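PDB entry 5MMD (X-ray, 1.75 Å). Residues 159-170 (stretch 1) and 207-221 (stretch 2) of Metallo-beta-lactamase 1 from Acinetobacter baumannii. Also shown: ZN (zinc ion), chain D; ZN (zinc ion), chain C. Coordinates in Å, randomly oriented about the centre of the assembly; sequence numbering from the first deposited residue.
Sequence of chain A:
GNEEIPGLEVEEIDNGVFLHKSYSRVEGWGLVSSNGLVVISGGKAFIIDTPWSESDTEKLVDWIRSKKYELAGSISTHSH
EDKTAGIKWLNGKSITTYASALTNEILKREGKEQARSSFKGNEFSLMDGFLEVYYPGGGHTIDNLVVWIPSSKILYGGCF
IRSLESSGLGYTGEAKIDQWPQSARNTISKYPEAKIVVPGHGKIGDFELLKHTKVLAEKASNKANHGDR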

# COMPACT_ATOMS: atom_id res chain seq x y z
N CYS A 159 0.24 -3.60 -3.66
CA CYS A 159 0.47 -4.90 -4.28
C CYS A 159 -0.15 -4.96 -5.65
O CYS A 159 0.03 -5.95 -6.34
CB CYS A 159 -0.05 -5.98 -3.37
SG CYS A 159 0.69 -5.79 -1.76
N PHE A 160 -0.83 -3.89 -6.04
CA PHE A 160 -1.30 -3.69 -7.41
C PHE A 160 -0.14 -3.56 -8.38
O PHE A 160 -0.31 -3.76 -9.61
CB PHE A 160 -2.17 -2.42 -7.48
CG PHE A 160 -2.63 -2.06 -8.87
CD1 PHE A 160 -3.61 -2.82 -9.49
CD2 PHE A 160 -2.11 -0.96 -9.54
CE1 PHE A 160 -4.05 -2.50 -10.76
CE2 PHE A 160 -2.57 -0.63 -10.81
CZ PHE A 160 -3.54 -1.42 -11.42
N ILE A 161 1.02 -3.17 -7.86
CA ILE A 161 2.21 -2.93 -8.68
C ILE A 161 3.28 -3.90 -8.28
O ILE A 161 3.57 -4.05 -7.10
CB ILE A 161 2.75 -1.45 -8.56
CG1 ILE A 161 1.73 -0.44 -9.09
CG2 ILE A 161 4.11 -1.30 -9.29
CD1 ILE A 161 1.26 -0.72 -10.53
N ARG A 162 3.85 -4.59 -9.27
CA ARG A 162 4.92 -5.54 -9.05
C ARG A 162 6.30 -4.93 -9.22
O ARG A 162 6.51 -4.04 -10.04
CB ARG A 162 4.78 -6.71 -10.02
CG ARG A 162 3.43 -7.43 -9.85
CD ARG A 162 3.34 -8.16 -8.50
NE ARG A 162 4.25 -9.31 -8.48
CZ ARG A 162 4.60 -10.00 -7.40
NH1 ARG A 162 4.12 -9.69 -6.18
NH2 ARG A 162 5.40 -11.04 -7.55
N SER A 163 7.25 -5.45 -8.44
CA SER A 163 8.64 -5.03 -8.53
C SER A 163 9.25 -5.48 -9.85
O SER A 163 8.84 -6.50 -10.45
CB SER A 163 9.44 -5.58 -7.36
OG SER A 163 9.62 -6.96 -7.54
N LEU A 164 10.24 -4.72 -10.31
CA LEU A 164 10.87 -5.04 -11.59
C LEU A 164 11.52 -6.42 -11.56
O LEU A 164 11.71 -7.02 -12.62
CB LEU A 164 11.93 -4.01 -11.98
CG LEU A 164 11.56 -2.84 -12.88
CD1 LEU A 164 12.90 -2.18 -13.31
CD2 LEU A 164 10.73 -3.23 -14.10
N GLU A 165 11.89 -6.91 -10.38
CA GLU A 165 12.56 -8.22 -10.28
C GLU A 165 11.59 -9.41 -10.36
O GLU A 165 12.01 -10.57 -10.45
CB GLU A 165 13.36 -8.30 -8.96
CG GLU A 165 14.54 -7.34 -8.89
CD GLU A 165 14.14 -5.85 -8.70
OE1 GLU A 165 13.09 -5.55 -8.06
OE2 GLU A 165 14.91 -5.00 -9.20
N SER A 166 10.30 -9.11 -10.37
CA SER A 166 9.27 -10.13 -10.41
C SER A 166 8.93 -10.49 -11.84
O SER A 166 8.69 -9.60 -12.65
CB SER A 166 8.01 -9.63 -9.70
OG SER A 166 8.26 -9.40 -8.32
N SER A 167 8.96 -11.77 -12.16
CA SER A 167 8.57 -12.25 -13.47
C SER A 167 7.05 -12.47 -13.59
O SER A 167 6.54 -12.76 -14.67
CB SER A 167 9.26 -13.60 -13.78
OG SER A 167 8.68 -14.56 -12.90
N GLY A 168 6.35 -12.44 -12.47
CA GLY A 168 4.93 -12.67 -12.49
C GLY A 168 4.18 -11.87 -11.43
O GLY A 168 4.74 -11.00 -10.76
N LEU A 169 2.92 -12.23 -11.24
CA LEU A 169 2.01 -11.34 -10.53
C LEU A 169 1.95 -11.60 -9.06
O LEU A 169 1.27 -10.87 -8.35
CB LEU A 169 0.59 -11.43 -11.13
CG LEU A 169 0.45 -10.95 -12.58
CD1 LEU A 169 -0.90 -11.40 -13.12
CD2 LEU A 169 0.60 -9.43 -12.68
N GLY A 170 2.65 -12.62 -8.59
CA GLY A 170 2.64 -12.93 -7.17
C GLY A 170 1.40 -13.74 -6.79
O GLY A 170 0.98 -14.63 -7.53
N PHE A 207 9.24 4.84 -12.98
CA PHE A 207 8.02 4.68 -13.75
C PHE A 207 7.97 3.32 -14.43
O PHE A 207 6.87 2.82 -14.71
CB PHE A 207 7.91 5.81 -14.78
CG PHE A 207 6.71 5.69 -15.69
CD1 PHE A 207 5.51 6.30 -15.35
CD2 PHE A 207 6.81 5.03 -16.91
CE1 PHE A 207 4.42 6.22 -16.18
CE2 PHE A 207 5.71 4.95 -17.75
CZ PHE A 207 4.51 5.55 -17.39
N GLU A 208 9.14 2.69 -14.65
CA GLU A 208 9.15 1.38 -15.32
C GLU A 208 8.30 0.32 -14.58
O GLU A 208 7.80 -0.62 -15.19
CB GLU A 208 10.58 0.84 -15.51
CG GLU A 208 10.66 -0.43 -16.41
CD GLU A 208 12.11 -0.89 -16.70
OE1 GLU A 208 13.05 -0.37 -16.05
OE2 GLU A 208 12.34 -1.76 -17.60
N LEU A 209 8.13 0.46 -13.27
CA LEU A 209 7.35 -0.52 -12.54
C LEU A 209 5.91 -0.56 -13.04
O LEU A 209 5.30 -1.64 -13.06
CB LEU A 209 7.36 -0.23 -11.05
CG LEU A 209 8.52 -0.89 -10.29
CD1 LEU A 209 9.86 -0.40 -10.70
CD2 LEU A 209 8.29 -0.66 -8.79
N LEU A 210 5.39 0.58 -13.47
CA LEU A 210 4.04 0.65 -14.01
C LEU A 210 3.93 -0.11 -15.35
O LEU A 210 2.97 -0.88 -15.55
CB LEU A 210 3.59 2.10 -14.17
CG LEU A 210 3.61 2.96 -12.90
CD1 LEU A 210 2.95 4.30 -13.16
CD2 LEU A 210 2.93 2.23 -11.73
N LYS A 211 4.91 0.11 -16.23
CA LYS A 211 4.96 -0.56 -17.53
C LYS A 211 5.15 -2.07 -17.35
O LYS A 211 4.47 -2.87 -17.98
CB LYS A 211 6.07 0.01 -18.42
CG LYS A 211 5.91 1.48 -18.80
CD LYS A 211 6.91 1.97 -19.88
NZ LYS A 211 7.69 -0.08 -21.26
N HIS A 212 6.09 -2.42 -16.48
CA HIS A 212 6.38 -3.81 -16.15
C HIS A 212 5.11 -4.54 -15.66
O HIS A 212 4.79 -5.64 -16.10
CB HIS A 212 7.50 -3.83 -15.09
CG HIS A 212 7.86 -5.21 -14.59
ND1 HIS A 212 8.39 -6.19 -15.39
CD2 HIS A 212 7.73 -5.76 -13.36
CE1 HIS A 212 8.60 -7.28 -14.68
NE2 HIS A 212 8.19 -7.05 -13.44
N THR A 213 4.37 -3.92 -14.75
CA THR A 213 3.17 -4.54 -14.22
C THR A 213 2.06 -4.71 -15.29
O THR A 213 1.42 -5.77 -15.37
CB THR A 213 2.61 -3.74 -13.04
OG1 THR A 213 3.58 -3.72 -11.98
CG2 THR A 213 1.33 -4.39 -12.53
N LYS A 214 1.89 -3.72 -16.16
CA LYS A 214 0.96 -3.85 -17.27
C LYS A 214 1.30 -5.07 -18.13
O LYS A 214 0.39 -5.81 -18.49
CB LYS A 214 0.94 -2.61 -18.16
CG LYS A 214 -0.08 -2.75 -19.32
CD LYS A 214 -0.12 -1.55 -20.28
CE LYS A 214 1.09 -1.48 -21.22
NZ LYS A 214 1.14 -2.58 -22.26
N VAL A 215 2.58 -5.23 -18.49
CA VAL A 215 3.03 -6.37 -19.32
C VAL A 215 2.73 -7.69 -18.63
O VAL A 215 2.19 -8.62 -19.27
CB VAL A 215 4.54 -6.27 -19.64
CG1 VAL A 215 5.08 -7.60 -20.17
CG2 VAL A 215 4.77 -5.16 -20.62
N LEU A 216 3.05 -7.78 -17.34
CA LEU A 216 2.81 -9.00 -16.58
C LEU A 216 1.31 -9.32 -16.54
O LEU A 216 0.89 -10.49 -16.60
CB LEU A 216 3.36 -8.88 -15.16
CG LEU A 216 4.87 -8.70 -14.99
CD1 LEU A 216 5.27 -8.77 -13.53
CD2 LEU A 216 5.61 -9.71 -15.80
N ALA A 217 0.50 -8.28 -16.46
CA ALA A 217 -0.95 -8.48 -16.35
C ALA A 217 -1.50 -8.94 -17.68
O ALA A 217 -2.29 -9.89 -17.73
CB ALA A 217 -1.63 -7.21 -15.90
N GLU A 218 -1.02 -8.32 -18.76
CA GLU A 218 -1.42 -8.68 -20.11
C GLU A 218 -1.03 -10.13 -20.41
O GLU A 218 -1.84 -10.90 -20.97
CB GLU A 218 -0.82 -7.70 -21.13
CG GLU A 218 -1.64 -6.38 -21.18
CD GLU A 218 -1.15 -5.33 -22.18
OE1 GLU A 218 -0.15 -5.55 -22.89
OE2 GLU A 218 -1.80 -4.27 -22.26
N LYS A 219 0.18 -10.51 -20.01
CA LYS A 219 0.69 -11.86 -20.24
C LYS A 219 -0.16 -12.91 -19.50
O LYS A 219 -0.55 -13.90 -20.09
CB LYS A 219 2.16 -11.95 -19.81
CG LYS A 219 3.14 -11.62 -20.95
CD LYS A 219 4.60 -11.68 -20.55
CE LYS A 219 5.49 -11.54 -21.77
N ALA A 220 -0.45 -12.66 -18.23
CA ALA A 220 -1.29 -13.56 -17.45
C ALA A 220 -2.69 -13.64 -18.06
O ALA A 220 -3.22 -14.72 -18.27
CB ALA A 220 -1.35 -13.11 -16.01
N SER A 221 -3.29 -12.50 -18.38
CA SER A 221 -4.64 -12.51 -18.94
C SER A 221 -4.70 -13.27 -20.25
O SER A 221 -5.60 -14.10 -20.46
CB SER A 221 -5.15 -11.08 -19.16
OG SER A 221 -6.51 -11.11 -19.56
ZN ZN D . 9.29 -6.02 -17.23
ZN ZN C . 0.70 -7.78 -0.50
O HOH W 1 -1.01 -8.94 -0.43
O HOH W 2 8.61 -4.38 -19.04

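Stretch 1 has no regular helix or strand and lies along the helix of stretch 2, burying 736 Å² summed over both sides. The CA atoms come nearest at Arg 162–Thr 213 (5.5 Å), Leu 164–Leu 209 (5.8 Å) and Gly 168–Leu 216 (5.9 Å), so the loop does not track the helix in one direction: from Arg 162 to Leu 164 the nearest helix residue moves back from Thr 213 to Leu 209, and by Gly 168 it has moved on to Leu 216.

Leu 164 has the largest covered area, 109 Å². Its CA-to-CB bond points sideways, yet its end comes nearer the helix: CG lies 3.7 Å from Leu 209 CD1, CD2 3.4 Å from His 212 CB, and CD1 3.3 Å from Glu 208 OE1. Its CA sits over one face of the His 212 ring, 4.0 Å from the centroid and 29° off the normal, a CH-pi geometry. Near the ring plane, His 212 NE2 donates to Ser 166 O (2.7 Å, 131°), while His 212 ND1 binds a zinc ion at 2.0 Å; the ring thus uses both nitrogens. The acceptor belongs to a type I turn, Ser 163 to Ser 166, closed by Ser 166 N to Ser 163 O at 3.0 Å.

Leu 169 and Leu 216, each with 77 Å² covered, anchor the other end. Leu 169 CD2 meets Leu 216 CB at 3.8 Å, and Leu 169 CD1 reaches Ala 220 CB at 3.4 Å, one helical turn on. Leu 216 also packs against backbone, with CD2 3.4 Å from Ser 167 O and CD1 3.6 Å from Gly 168 O. That glycine carbonyl accepts from Arg 162 NE at 2.9 Å, bracing the loop internally.

Between these contacts along the helix, Thr 213 OG1 accepts from Arg 162 N (2.9 Å, 156°). The hydroxyl in turn donates to Leu 209 O, with OG1 2.9 Å from that oxygen, so it links the loop backbone to the helix backbone.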